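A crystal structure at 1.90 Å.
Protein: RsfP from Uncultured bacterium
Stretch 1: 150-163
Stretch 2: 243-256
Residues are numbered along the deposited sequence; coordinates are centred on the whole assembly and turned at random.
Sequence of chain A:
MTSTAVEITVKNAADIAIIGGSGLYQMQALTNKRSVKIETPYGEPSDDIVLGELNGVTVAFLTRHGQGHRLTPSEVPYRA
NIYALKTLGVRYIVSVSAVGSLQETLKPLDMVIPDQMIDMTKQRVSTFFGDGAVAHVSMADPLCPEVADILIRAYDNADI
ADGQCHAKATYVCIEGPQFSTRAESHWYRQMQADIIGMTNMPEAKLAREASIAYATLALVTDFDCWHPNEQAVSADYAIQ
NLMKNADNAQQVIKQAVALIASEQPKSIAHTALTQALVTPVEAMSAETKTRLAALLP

Stretch 1 150-163: ILIRAYDNADIADG
Stretch 2, residues 243-256: MKNADNAQQVIKQA

How are the two backbones arranged? Stretch 1 enters as a helix already under way before Ile150 and finishes as a loop through Asp159 to Gly163. Stretch 2 is helical throughout, 243-256, and runs on past both ends. The helix axes approach to 7.8 Å, with 117° between their N-to-C directions, so the chains cross obliquely. The CA atoms of Ala154 and Gln255 lie 4.8 Å apart, those of Tyr155 and Val252 5.2 Å, and those of Ile160 and Asn248 6.5 Å; stretch 1 thus moves back along stretch 2 as its numbering rises. Together they bury 606 Å².

Where do the helices meet most closely? Ala154 points its CB toward stretch 2, where it lies 3.7 Å from Ala256 CB and 3.4 Å from Ala256 N, close against the backbone. Larger side chains pack around this contact. Ile150 (chi1 m, chi2 t) sets CG2 4.2 Å from Ala256 CB, and Leu151 (m, t) brings CD2 to 3.8 Å from the same Ala256 CB. Val252 (chi1 t) has CG1 4.1 Å from Ala154 CB. Tyr155 (chi1 t, chi2 90°) points away, yet its CD1 is 4.1 Å from Val252 CG2, an oblique apolar contact.

How does the helical part give way to the loop? Asn157 (m, chi2 -3°), an exposed residue, points toward stretch 2. Water 1 accepts from Asn157 ND2 at 3.1 Å and donates to Gln255 O at 2.8 Å and Gln255 OE1 at 2.5 Å, linking polar groups that form no direct hydrogen bond. Gln255 (m, m, chi3 -32°) also lays its CG 3.9 Å from Ala158 CB, and Val252 CG2 is 4.2 Å from Ala158 CB. Asp159 then leaves helical geometry with phi/psi 49/58, its side chain (chi1 t) making no contact with stretch 2.

What fastens the loop to the earlier turns of stretch 2? Ile160 (phi/psi -71/135; m, m) points toward stretch 2, placing CD1 4.1 Å from Val252 CG2 and 4.0 Å from Gln251 CB, while its CG2 packs 3.5 Å from Asn248 CG. Asn248 (m, chi2 -23°) accepts at OD1 from water 2, 3.2 Å away, which itself accepts from Ala161 N at 2.9 Å. Asp162 (phi/psi -100/139; m, chi2 16°) receives the direct polar link: Lys244 (t, t, m, t) donates from NZ to Asp162 OD2 at 2.7 Å, a hydrogen bond reinforced by opposite charge as a salt bridge.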

# COMPACT_ATOMS: atom_id res chain seq x y z
N ILE A 150 -12.84 -25.72 15.17
CA ILE A 150 -13.30 -26.90 14.37
C ILE A 150 -12.15 -27.40 13.47
O ILE A 150 -11.93 -28.62 13.39
CB ILE A 150 -14.57 -26.58 13.56
CG1 ILE A 150 -15.78 -26.71 14.50
CG2 ILE A 150 -14.72 -27.53 12.37
CD1 ILE A 150 -17.09 -26.23 13.96
N LEU A 151 -11.41 -26.47 12.82
CA LEU A 151 -10.33 -26.91 11.98
C LEU A 151 -9.25 -27.71 12.69
O LEU A 151 -8.73 -28.66 12.10
CB LEU A 151 -9.71 -25.77 11.14
CG LEU A 151 -10.71 -25.18 10.13
CD1 LEU A 151 -10.15 -23.83 9.62
CD2 LEU A 151 -10.93 -26.14 8.96
N ILE A 152 -8.88 -27.29 13.90
CA ILE A 152 -7.94 -27.96 14.73
C ILE A 152 -8.43 -29.38 15.04
O ILE A 152 -7.66 -30.31 14.94
CB ILE A 152 -7.70 -27.17 16.07
CG1 ILE A 152 -6.97 -25.84 15.80
CG2 ILE A 152 -6.88 -27.99 17.01
CD1 ILE A 152 -7.14 -24.81 16.95
N ARG A 153 -9.70 -29.53 15.44
CA ARG A 153 -10.18 -30.88 15.82
C ARG A 153 -10.36 -31.72 14.52
O ARG A 153 -10.12 -32.92 14.54
CB ARG A 153 -11.47 -30.78 16.61
CG ARG A 153 -11.23 -30.19 17.99
CD ARG A 153 -12.48 -30.17 18.83
NE ARG A 153 -13.34 -29.07 18.43
CZ ARG A 153 -14.58 -29.22 17.97
NH1 ARG A 153 -15.11 -30.44 17.86
NH2 ARG A 153 -15.28 -28.14 17.66
N ALA A 154 -10.73 -31.05 13.43
CA ALA A 154 -10.90 -31.71 12.09
C ALA A 154 -9.54 -32.31 11.67
O ALA A 154 -9.46 -33.46 11.15
CB ALA A 154 -11.38 -30.73 11.01
N TYR A 155 -8.46 -31.55 11.89
CA TYR A 155 -7.10 -32.00 11.51
C TYR A 155 -6.80 -33.25 12.29
O TYR A 155 -6.23 -34.23 11.75
CB TYR A 155 -5.99 -30.96 11.92
CG TYR A 155 -4.58 -31.43 11.54
CD1 TYR A 155 -4.03 -31.11 10.27
CD2 TYR A 155 -3.76 -32.12 12.46
CE1 TYR A 155 -2.73 -31.53 9.93
CE2 TYR A 155 -2.48 -32.54 12.12
CZ TYR A 155 -1.96 -32.23 10.86
OH TYR A 155 -0.65 -32.65 10.53
N ASP A 156 -7.09 -33.23 13.60
CA ASP A 156 -6.76 -34.37 14.41
C ASP A 156 -7.60 -35.55 13.98
O ASP A 156 -7.12 -36.67 14.00
CB ASP A 156 -7.00 -34.11 15.91
CG ASP A 156 -5.98 -33.15 16.51
OD1 ASP A 156 -4.79 -33.14 16.09
OD2 ASP A 156 -6.35 -32.41 17.46
N ASN A 157 -8.85 -35.29 13.64
CA ASN A 157 -9.81 -36.35 13.22
C ASN A 157 -9.43 -36.99 11.87
O ASN A 157 -9.78 -38.12 11.57
CB ASN A 157 -11.25 -35.81 13.14
CG ASN A 157 -11.88 -35.61 14.51
OD1 ASN A 157 -11.28 -35.92 15.53
ND2 ASN A 157 -13.08 -35.10 14.53
N ALA A 158 -8.67 -36.28 11.08
CA ALA A 158 -8.31 -36.73 9.74
C ALA A 158 -7.13 -37.70 9.79
O ALA A 158 -6.81 -38.36 8.80
CB ALA A 158 -7.96 -35.52 8.91
N ASP A 159 -6.44 -37.75 10.94
CA ASP A 159 -5.25 -38.62 11.11
C ASP A 159 -4.21 -38.52 9.97
O ASP A 159 -3.85 -39.52 9.32
CB ASP A 159 -5.68 -40.09 11.34
CG ASP A 159 -4.56 -40.96 11.95
OD1 ASP A 159 -3.49 -40.45 12.36
OD2 ASP A 159 -4.76 -42.18 12.02
N ILE A 160 -3.71 -37.30 9.74
CA ILE A 160 -2.75 -37.00 8.68
C ILE A 160 -1.38 -37.62 9.03
O ILE A 160 -0.95 -37.56 10.17
CB ILE A 160 -2.66 -35.49 8.45
CG1 ILE A 160 -4.07 -34.92 8.13
CG2 ILE A 160 -1.64 -35.15 7.35
CD1 ILE A 160 -4.69 -35.40 6.83
N ALA A 161 -0.74 -38.28 8.06
CA ALA A 161 0.52 -39.01 8.29
C ALA A 161 1.73 -38.07 8.33
O ALA A 161 2.63 -38.23 9.14
CB ALA A 161 0.71 -40.07 7.23
N ASP A 162 1.75 -37.07 7.46
CA ASP A 162 2.89 -36.21 7.35
C ASP A 162 2.60 -34.88 8.11
O ASP A 162 1.49 -34.39 8.03
CB ASP A 162 3.12 -35.92 5.85
CG ASP A 162 3.46 -37.20 5.04
OD1 ASP A 162 3.23 -38.35 5.52
OD2 ASP A 162 3.96 -37.06 3.91
N GLY A 163 3.59 -34.35 8.84
CA GLY A 163 3.48 -32.97 9.41
C GLY A 163 2.75 -32.85 10.73
O GLY A 163 2.40 -33.85 11.32
N MET A 243 1.12 -30.76 -3.94
CA MET A 243 0.12 -31.75 -4.29
C MET A 243 -0.18 -32.65 -3.10
O MET A 243 -1.32 -33.02 -2.89
CB MET A 243 0.48 -32.51 -5.56
CG MET A 243 -0.32 -32.00 -6.76
SD MET A 243 0.55 -31.98 -8.34
CE MET A 243 -0.72 -31.46 -9.52
N LYS A 244 0.83 -32.96 -2.29
CA LYS A 244 0.59 -33.73 -1.09
C LYS A 244 -0.24 -32.96 -0.05
O LYS A 244 -1.19 -33.48 0.54
CB LYS A 244 1.88 -34.28 -0.47
CG LYS A 244 1.53 -35.11 0.78
CD LYS A 244 2.71 -35.77 1.47
CE LYS A 244 3.12 -37.07 0.80
NZ LYS A 244 4.46 -37.51 1.31
N ASN A 245 0.10 -31.68 0.15
CA ASN A 245 -0.67 -30.77 1.00
C ASN A 245 -2.12 -30.74 0.62
O ASN A 245 -2.98 -30.93 1.47
CB ASN A 245 -0.13 -29.35 0.89
CG ASN A 245 0.99 -29.09 1.85
OD1 ASN A 245 0.95 -29.57 2.97
ND2 ASN A 245 1.97 -28.30 1.44
N ALA A 246 -2.39 -30.50 -0.68
CA ALA A 246 -3.74 -30.49 -1.21
C ALA A 246 -4.52 -31.80 -0.88
O ALA A 246 -5.69 -31.76 -0.43
CB ALA A 246 -3.71 -30.23 -2.72
N ASP A 247 -3.92 -32.96 -1.11
CA ASP A 247 -4.64 -34.18 -0.71
C ASP A 247 -4.88 -34.38 0.82
O ASP A 247 -5.96 -34.82 1.24
CB ASP A 247 -3.97 -35.42 -1.25
CG ASP A 247 -4.72 -36.67 -0.81
OD1 ASP A 247 -5.97 -36.74 -1.04
OD2 ASP A 247 -4.06 -37.54 -0.18
N ASN A 248 -3.89 -34.04 1.65
CA ASN A 248 -4.10 -33.94 3.11
C ASN A 248 -5.23 -32.95 3.44
O ASN A 248 -6.12 -33.25 4.25
CB ASN A 248 -2.79 -33.56 3.81
CG ASN A 248 -1.80 -34.69 3.85
OD1 ASN A 248 -2.19 -35.87 3.75
ND2 ASN A 248 -0.49 -34.37 3.99
N ALA A 249 -5.23 -31.79 2.78
CA ALA A 249 -6.27 -30.78 2.99
C ALA A 249 -7.66 -31.35 2.74
O ALA A 249 -8.54 -31.13 3.55
CB ALA A 249 -6.03 -29.51 2.17
N GLN A 250 -7.86 -32.12 1.66
CA GLN A 250 -9.15 -32.75 1.41
C GLN A 250 -9.67 -33.60 2.58
O GLN A 250 -10.88 -33.54 2.89
CB GLN A 250 -9.12 -33.65 0.15
CG GLN A 250 -8.71 -32.93 -1.13
CD GLN A 250 -9.81 -32.06 -1.74
OE1 GLN A 250 -10.95 -32.01 -1.23
NE2 GLN A 250 -9.49 -31.38 -2.84
N GLN A 251 -8.77 -34.36 3.22
CA GLN A 251 -9.18 -35.16 4.41
C GLN A 251 -9.61 -34.28 5.57
O GLN A 251 -10.64 -34.52 6.24
CB GLN A 251 -8.09 -36.16 4.86
CG GLN A 251 -7.55 -37.04 3.76
CD GLN A 251 -8.68 -37.67 2.96
OE1 GLN A 251 -9.68 -38.16 3.53
NE2 GLN A 251 -8.53 -37.67 1.62
N VAL A 252 -8.87 -33.17 5.73
CA VAL A 252 -9.19 -32.25 6.79
C VAL A 252 -10.55 -31.58 6.56
O VAL A 252 -11.35 -31.49 7.50
CB VAL A 252 -8.06 -31.19 7.01
CG1 VAL A 252 -8.48 -30.25 8.15
CG2 VAL A 252 -6.70 -31.90 7.30
N ILE A 253 -10.78 -31.08 5.35
CA ILE A 253 -12.06 -30.50 4.93
C ILE A 253 -13.21 -31.50 5.17
O ILE A 253 -14.28 -31.12 5.70
CB ILE A 253 -11.97 -30.11 3.41
CG1 ILE A 253 -11.14 -28.83 3.20
CG2 ILE A 253 -13.32 -29.97 2.72
CD1 ILE A 253 -10.67 -28.76 1.74
N LYS A 254 -13.03 -32.75 4.74
CA LYS A 254 -14.09 -33.78 5.02
C LYS A 254 -14.51 -33.77 6.50
O LYS A 254 -15.68 -33.63 6.83
CB LYS A 254 -13.65 -35.19 4.54
CG LYS A 254 -14.03 -35.38 3.09
CD LYS A 254 -13.62 -36.71 2.44
CE LYS A 254 -12.23 -36.58 1.84
NZ LYS A 254 -12.05 -37.52 0.70
N GLN A 255 -13.52 -33.85 7.38
CA GLN A 255 -13.76 -33.81 8.82
C GLN A 255 -14.36 -32.51 9.32
O GLN A 255 -15.25 -32.53 10.18
CB GLN A 255 -12.47 -34.12 9.58
CG GLN A 255 -11.88 -35.53 9.36
CD GLN A 255 -12.85 -36.67 9.67
OE1 GLN A 255 -13.71 -36.59 10.53
NE2 GLN A 255 -12.73 -37.72 8.91
N ALA A 256 -13.91 -31.36 8.76
CA ALA A 256 -14.38 -30.06 9.17
C ALA A 256 -15.82 -29.80 8.75
O ALA A 256 -16.60 -29.28 9.54
CB ALA A 256 -13.46 -28.94 8.60
O HOH W 1 -14.66 -34.69 11.94
O HOH W 2 -2.07 -38.55 5.46